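Local atomic coordinates of putative endonuclease/exonuclease/phosphatase family protein (Bacteroides vulgatus ATCC 8482, PDB entry 3G6S), a protein that probably acts as a hydrolase of the DNase I-like endonuclease/exonuclease/phosphatase family, with likely nuclease activity. Residues V67-D70 / G76-A79; W97-E100 / G106-G109; T137-D140 / A146-Q149. One frame throughout, in Å; residues are numbered along the deposited sequence.

Overall arrangement
The three contacts follow one another along the chain and belong to an alpha/beta sandwich of DNase I-like type. Contact 1 lies within the loop joining strands 62-65 and 81-84 of one sheet. Contact 2 lies in the connection between strands 88-97 and 117-125 of the other sheet, and contact 3 sets the end of its strand 131-138 against helix 144-161. Contact 2 touches both others: its centre is about 13 Å from that of contact 1, met through Trp97 and Arg69, and about 10 Å from that of contact 3, where Leu98 packs on Thr137 and Phe139. Contacts 1 and 3, about 15 Å apart between centres, do not touch. Loops from both sheets thus form one patch.

Contact 1: V67-D70 / G76-A79; sequences VGRD and GEYA
The backbones of 67-70 and 76-79 come nearest at Gly68 and Gly76, whose CA atoms are 4.8 Å apart, and one direct hydrogen bond joins them, from Arg69 N to Glu77 O at 3.3 Å with an N-H...O angle of 140°. The donor stands well above the carbonyl plane, away from the lone-pair directions. A water adds a second link by donating to Val67 O and accepting from Ala79 N. Gly76 has a positive phi, a backbone shape suited to glycine.

Arg69 and Glu77 extend side by side in the same direction. With chi1 at 61°, Arg69 CG is tucked between its own backbone N and carbonyl carbon, which lays the aliphatic chain over the backbone of Glu77, CG being 3.2 Å from Glu77 O. Farther out, Glu77 CB covers the rim of one guanidinium face, and the carboxylate is turned only 17° from the guanidinium plane. Their salt bridge, Arg69 NH1 to Glu77 OE1 at 2.7 Å, is accordingly made across a face: charge holds the pair, and no N-H is aimed at the oxygen. The carboxylate probably also moderates the positive field where Arg116 approaches Arg69.

At the other end the Tyr78 ring lies against the Val67-Gly68 peptide. Gly68 N stands over the ring centre, Gly68 CA makes a CH-pi contact 4.2 Å from the centroid, and Val67 CA reaches Tyr78 CE1 at 3.6 Å.

Together these contacts fold back the long loop between antiparallel neighbours, strands 62-65 and 81-84. Tyr78 also stacks on Phe52 of helix 49-58, while Arg69 and Ala79 both rest on Ile117 of strand 117-125 in the second sheet.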
loop_
_atom_site.group_PDB
_atom_site.type_symbol
_atom_site.label_atom_id
_atom_site.label_comp_id
_atom_site.label_asym_id
_atom_site.label_seq_id
_atom_site.Cartn_x
_atom_site.Cartn_y
_atom_site.Cartn_z
ATOM N N VAL A 67 -11.067 7.240 1.088
ATOM C CA VAL A 67 -12.445 7.103 1.537
ATOM C C VAL A 67 -12.846 5.635 1.630
ATOM O O VAL A 67 -12.095 4.751 1.210
ATOM C CB VAL A 67 -13.410 7.835 0.575
ATOM C CG1 VAL A 67 -13.076 9.322 0.534
ATOM C CG2 VAL A 67 -13.309 7.231 -0.814
ATOM N N GLY A 68 -14.029 5.382 2.186
ATOM C CA GLY A 68 -14.510 4.017 2.316
ATOM C C GLY A 68 -14.812 3.442 0.949
ATOM O O GLY A 68 -15.300 4.154 0.073
ATOM N N ARG A 69 -14.533 2.159 0.754
ATOM C CA ARG A 69 -14.770 1.528 -0.538
ATOM C C ARG A 69 -16.213 1.092 -0.803
ATOM O O ARG A 69 -16.504 0.553 -1.868
ATOM C CB ARG A 69 -13.843 0.322 -0.705
ATOM C CG ARG A 69 -14.050 -0.770 0.333
ATOM C CD ARG A 69 -13.041 -1.872 0.143
ATOM N NE ARG A 69 -13.248 -2.982 1.064
ATOM C CZ ARG A 69 -12.515 -4.088 1.065
ATOM N NH1 ARG A 69 -12.777 -5.048 1.934
ATOM N NH2 ARG A 69 -11.520 -4.236 0.201
ATOM N N ASP A 70 -17.116 1.319 0.145
ATOM C CA ASP A 70 -18.504 0.914 -0.046
ATOM C C ASP A 70 -19.401 2.033 -0.579
ATOM O O ASP A 70 -20.229 1.802 -1.459
ATOM C CB ASP A 70 -19.086 0.363 1.262
ATOM C CG ASP A 70 -18.499 -0.992 1.642
ATOM O OD1 ASP A 70 -18.395 -1.881 0.765
ATOM O OD2 ASP A 70 -18.149 -1.181 2.823
ATOM N N GLY A 76 -16.966 0.874 4.846
ATOM C CA GLY A 76 -16.051 -0.080 4.246
ATOM C C GLY A 76 -14.593 0.161 4.576
ATOM O O GLY A 76 -14.258 1.115 5.282
ATOM N N GLU A 77 -13.720 -0.701 4.067
ATOM C CA GLU A 77 -12.294 -0.556 4.332
ATOM C C GLU A 77 -11.665 0.525 3.448
ATOM O O GLU A 77 -12.024 0.693 2.285
ATOM C CB GLU A 77 -11.567 -1.886 4.106
ATOM C CG GLU A 77 -12.271 -3.088 4.715
ATOM C CD GLU A 77 -11.426 -4.357 4.678
ATOM O OE1 GLU A 77 -10.737 -4.598 3.664
ATOM O OE2 GLU A 77 -11.463 -5.126 5.661
ATOM N N TYR A 78 -10.742 1.276 4.027
ATOM C CA TYR A 78 -10.019 2.314 3.313
ATOM C C TYR A 78 -8.732 1.699 2.788
ATOM O O TYR A 78 -8.307 0.629 3.235
ATOM C CB TYR A 78 -9.603 3.437 4.262
ATOM C CG TYR A 78 -10.696 4.358 4.742
ATOM C CD1 TYR A 78 -10.595 5.734 4.539
ATOM C CD2 TYR A 78 -11.802 3.871 5.437
ATOM C CE1 TYR A 78 -11.561 6.605 5.012
ATOM C CE2 TYR A 78 -12.780 4.736 5.915
ATOM C CZ TYR A 78 -12.648 6.103 5.695
ATOM O OH TYR A 78 -13.601 6.976 6.145
ATOM N N ALA A 79 -8.099 2.397 1.854
ATOM C CA ALA A 79 -6.799 1.991 1.303
ATOM C C ALA A 79 -6.097 3.346 1.223
ATOM O O ALA A 79 -5.696 3.794 0.158
ATOM C CB ALA A 79 -6.978 1.381 -0.076
HETATM O O HOH W 1 -8.930 4.896 0.439
#

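Contact 2: W97-E100 / G106-G109; sequences WLAE and GMMG
The indole of Trp97 overlaps the backbone of Gly106, whose N lies 3.0 Å above one ring face, displaced toward the rim near NE1. The two segments belong to the long connection between the adjacent antiparallel strands 88-97 and 117-125, and the first turns away from its strand through an inverse gamma turn centred on Leu98, marked by a weak bond from Ala99 N to Trp97 O. The end-to-end directions of 97-100 and 106-109 differ by 41°, and side chains rather than backbone bonds join them.

Trp97 NE1 and Gly106 N are both donors and make no bond with each other. NE1 instead gives its hydrogen to Arg69 O, which helps set the rotation of the indole; the amide of Gly106 rests over the face. The methyl group of Ala99 then fits closely into the second segment, with CB 3.1 Å from Met108 O and 3.8 Å from Gly109 CA. Such proximity is possible because Gly109 carries no side chain: its CA and that of Ala99 are only 4.0 Å apart.

Met107, present as selenomethionine, has CG opposite its backbone N (chi1 -174°) and an extended chain beyond, which carries SE past Ala99 CB at 4.2 Å and the terminal methyl group to Glu100. The two side chains cross at about a right angle, Met107 CE being 3.0 Å from Glu100 OE2. Leu98 turns the other way, onto Ser150 and Leu153 of helix 144-161.

Glu100 bends at chi2 (72°), which folds its carboxylate back over Gly109. OE2 lies 3.4 Å from Gly109 CA, and OE1, 3.6 Å from that same CA, accepts the backbone N-H of Trp110.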
loop_
_atom_site.group_PDB
_atom_site.type_symbol
_atom_site.label_atom_id
_atom_site.label_comp_id
_atom_site.label_asym_id
_atom_site.label_seq_id
_atom_site.Cartn_x
_atom_site.Cartn_y
_atom_site.Cartn_z
ATOM N N TRP A 97 -12.682 3.027 -8.348
ATOM C CA TRP A 97 -13.039 1.628 -8.128
ATOM C C TRP A 97 -12.472 0.672 -9.167
ATOM O O TRP A 97 -12.602 0.893 -10.371
ATOM C CB TRP A 97 -14.567 1.499 -8.045
ATOM C CG TRP A 97 -15.068 1.861 -6.695
ATOM C CD1 TRP A 97 -15.435 0.998 -5.695
ATOM C CD2 TRP A 97 -15.107 3.173 -6.126
ATOM N NE1 TRP A 97 -15.690 1.698 -4.534
ATOM C CE2 TRP A 97 -15.498 3.034 -4.774
ATOM C CE3 TRP A 97 -14.843 4.457 -6.628
ATOM C CZ2 TRP A 97 -15.629 4.125 -3.914
ATOM C CZ3 TRP A 97 -14.971 5.550 -5.773
ATOM C CH2 TRP A 97 -15.364 5.374 -4.427
ATOM N N LEU A 98 -11.825 -0.387 -8.684
ATOM C CA LEU A 98 -11.239 -1.388 -9.565
ATOM C C LEU A 98 -12.374 -2.192 -10.194
ATOM O O LEU A 98 -12.763 -3.254 -9.700
ATOM C CB LEU A 98 -10.289 -2.310 -8.777
ATOM C CG LEU A 98 -9.124 -1.630 -8.025
ATOM C CD1 LEU A 98 -8.179 -2.691 -7.452
ATOM C CD2 LEU A 98 -8.353 -0.714 -8.972
ATOM N N ALA A 99 -12.908 -1.654 -11.287
ATOM C CA ALA A 99 -14.010 -2.272 -12.010
ATOM C C ALA A 99 -14.083 -1.718 -13.428
ATOM O O ALA A 99 -13.263 -0.895 -13.822
ATOM C CB ALA A 99 -15.328 -2.012 -11.275
ATOM N N GLU A 100 -15.072 -2.177 -14.184
ATOM C CA GLU A 100 -15.265 -1.750 -15.560
ATOM C C GLU A 100 -15.448 -0.236 -15.647
ATOM O O GLU A 100 -15.147 0.379 -16.668
ATOM C CB GLU A 100 -16.468 -2.482 -16.153
ATOM C CG GLU A 100 -16.305 -4.011 -16.169
ATOM C CD GLU A 100 -16.397 -4.666 -14.782
ATOM O OE1 GLU A 100 -16.020 -5.851 -14.656
ATOM O OE2 GLU A 100 -16.859 -4.013 -13.821
ATOM N N GLY A 106 -18.621 2.186 -5.199
ATOM C CA GLY A 106 -19.133 0.940 -4.649
ATOM C C GLY A 106 -19.332 -0.184 -5.646
ATOM O O GLY A 106 -19.832 -1.252 -5.292
HETATM N N MSE A 107 -18.930 0.045 -6.890
HETATM C CA MSE A 107 -19.095 -0.951 -7.938
HETATM C C MSE A 107 -18.033 -2.039 -7.933
HETATM O O MSE A 107 -16.837 -1.755 -7.861
HETATM C CB MSE A 107 -19.095 -0.274 -9.308
HETATM C CG MSE A 107 -19.413 -1.238 -10.437
HETATM SE SE MSE A 107 -19.137 -0.552 -12.231
HETATM C CE MSE A 107 -19.161 -2.229 -13.191
HETATM N N MSE A 108 -18.474 -3.290 -8.012
HETATM C CA MSE A 108 -17.544 -4.411 -8.058
HETATM C C MSE A 108 -17.096 -4.606 -9.500
HETATM O O MSE A 108 -17.572 -3.906 -10.394
HETATM C CB MSE A 108 -18.207 -5.682 -7.537
HETATM C CG MSE A 108 -18.257 -5.772 -6.023
HETATM SE SE MSE A 108 -18.909 -7.501 -5.416
HETATM C CE MSE A 108 -17.567 -8.626 -6.198
ATOM N N GLY A 109 -16.184 -5.544 -9.734
ATOM C CA GLY A 109 -15.724 -5.752 -11.094
ATOM C C GLY A 109 -15.227 -7.140 -11.440
ATOM O O GLY A 109 -14.480 -7.746 -10.677
#

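Contact 3: T137-D140 / A146-Q149; sequences THFD and ARRQ
Arg147 carries this contact, touching both Phe139 and Asp140 where the chain leaves strand 131-138 and helix 144-161 passes alongside. The helix comes in with Ala146, whose CB points toward 137-140 but stays 4.7 Å from Asp140 OD1; that methyl group packs on Gly109, and Ala146 O accepts a hydrogen bond from Ser150 OG one turn later.

Arg147 follows, and its CB, CG, CD and NH1 all take part. CG lies against the ring of Phe139, 3.7 Å from CD2, and the helix backbone joins in as Arg147 O approaches Phe139 CE2 at 3.4 Å, obliquely to the ring. The chain bends about its CG-CD bond (chi3 -60°) and brings the guanidinium to the backbone carbonyl of Asp140. NH1 donates to Asp140 O at 2.8 Å with an N-H...O angle of 153°; the oxygen is close to the guanidinium plane, whereas the donor is tilted from the carbonyl plane. CG and CD both pass 3.4 Å from the same Asp140 O, so the methylenes run beside the oxygen that NH1 bonds.

Helix 144-161 is the crossover of a beta-alpha-beta unit whose parallel strands, 131-138 and 167-172, are neighbours in the sheet, and Phe139 fills the angle between strand end and helix: its ring also touches Ser150 and Ile154 and meets that of Phe173. The carboxylate of Asp140 keeps apart, OD2 being 5.6 Å from Arg147 NH1 and accepting the N-H of Val142; the opposite charges may still favour each other.

Next along the helix, Arg148 and Gln149 turn from the strand end, Gln149 NE2 being hydrogen-bonded to Glu145 OE2.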
loop_
_atom_site.group_PDB
_atom_site.type_symbol
_atom_site.label_atom_id
_atom_site.label_comp_id
_atom_site.label_asym_id
_atom_site.label_seq_id
_atom_site.Cartn_x
_atom_site.Cartn_y
_atom_site.Cartn_z
ATOM N N THR A 137 -3.287 0.406 -3.226
ATOM C CA THR A 137 -4.474 -0.367 -3.531
ATOM C C THR A 137 -4.566 -1.694 -2.768
ATOM O O THR A 137 -3.638 -2.063 -2.055
ATOM C CB THR A 137 -4.524 -0.613 -5.057
ATOM O OG1 THR A 137 -5.709 -1.339 -5.396
ATOM C CG2 THR A 137 -3.301 -1.387 -5.504
ATOM N N HIS A 138 -5.697 -2.388 -2.916
ATOM C CA HIS A 138 -5.948 -3.696 -2.281
ATOM C C HIS A 138 -6.705 -4.567 -3.286
ATOM O O HIS A 138 -7.871 -4.310 -3.566
ATOM C CB HIS A 138 -6.807 -3.545 -1.021
ATOM C CG HIS A 138 -6.821 -4.762 -0.151
ATOM N ND1 HIS A 138 -6.256 -5.957 -0.543
ATOM C CD2 HIS A 138 -7.290 -4.960 1.103
ATOM C CE1 HIS A 138 -6.372 -6.839 0.439
ATOM N NE2 HIS A 138 -6.994 -6.260 1.446
ATOM N N PHE A 139 -6.040 -5.589 -3.826
ATOM C CA PHE A 139 -6.636 -6.489 -4.824
ATOM C C PHE A 139 -7.551 -7.585 -4.267
ATOM O O PHE A 139 -7.539 -7.877 -3.069
ATOM C CB PHE A 139 -5.521 -7.145 -5.645
ATOM C CG PHE A 139 -5.024 -6.303 -6.790
ATOM C CD1 PHE A 139 -5.033 -4.916 -6.717
ATOM C CD2 PHE A 139 -4.514 -6.901 -7.934
ATOM C CE1 PHE A 139 -4.542 -4.144 -7.770
ATOM C CE2 PHE A 139 -4.022 -6.133 -8.987
ATOM C CZ PHE A 139 -4.037 -4.756 -8.903
ATOM N N ASP A 140 -8.346 -8.183 -5.157
ATOM C CA ASP A 140 -9.266 -9.266 -4.806
ATOM C C ASP A 140 -8.490 -10.586 -4.735
ATOM O O ASP A 140 -7.662 -10.871 -5.598
ATOM C CB ASP A 140 -10.370 -9.388 -5.863
ATOM C CG ASP A 140 -11.403 -10.461 -5.519
ATOM O OD1 ASP A 140 -12.224 -10.800 -6.393
ATOM O OD2 ASP A 140 -11.408 -10.962 -4.374
ATOM N N ALA A 146 -10.344 -10.027 -12.497
ATOM C CA ALA A 146 -10.395 -8.728 -11.828
ATOM C C ALA A 146 -8.988 -8.241 -11.509
ATOM O O ALA A 146 -8.677 -7.058 -11.683
ATOM C CB ALA A 146 -11.214 -8.818 -10.552
ATOM N N ARG A 147 -8.134 -9.151 -11.048
ATOM C CA ARG A 147 -6.770 -8.769 -10.723
ATOM C C ARG A 147 -6.004 -8.283 -11.944
ATOM O O ARG A 147 -5.309 -7.263 -11.877
ATOM C CB ARG A 147 -6.012 -9.924 -10.069
ATOM C CG ARG A 147 -6.261 -10.043 -8.582
ATOM C CD ARG A 147 -5.203 -10.902 -7.936
ATOM N NE ARG A 147 -5.166 -12.262 -8.469
ATOM C CZ ARG A 147 -6.059 -13.206 -8.182
ATOM N NH1 ARG A 147 -7.072 -12.945 -7.367
ATOM N NH2 ARG A 147 -5.927 -14.419 -8.700
ATOM N N ARG A 148 -6.130 -9.003 -13.056
ATOM C CA ARG A 148 -5.431 -8.614 -14.271
ATOM C C ARG A 148 -5.917 -7.249 -14.741
ATOM O O ARG A 148 -5.123 -6.421 -15.191
ATOM C CB ARG A 148 -5.653 -9.633 -15.389
ATOM C CG ARG A 148 -5.031 -9.182 -16.711
ATOM C CD ARG A 148 -5.459 -10.026 -17.909
ATOM N NE ARG A 148 -4.704 -11.269 -18.055
ATOM C CZ ARG A 148 -4.685 -11.991 -19.175
ATOM N NH1 ARG A 148 -5.380 -11.585 -20.231
ATOM N NH2 ARG A 148 -3.978 -13.116 -19.250
ATOM N N GLN A 149 -7.222 -7.017 -14.632
ATOM C CA GLN A 149 -7.800 -5.749 -15.054
ATOM C C GLN A 149 -7.415 -4.611 -14.129
ATOM O O GLN A 149 -7.150 -3.495 -14.584
ATOM C CB GLN A 149 -9.329 -5.848 -15.140
ATOM C CG GLN A 149 -9.836 -6.682 -16.304
ATOM C CD GLN A 149 -9.173 -6.301 -17.621
ATOM O OE1 GLN A 149 -9.098 -5.121 -17.974
ATOM N NE2 GLN A 149 -8.685 -7.301 -18.352
#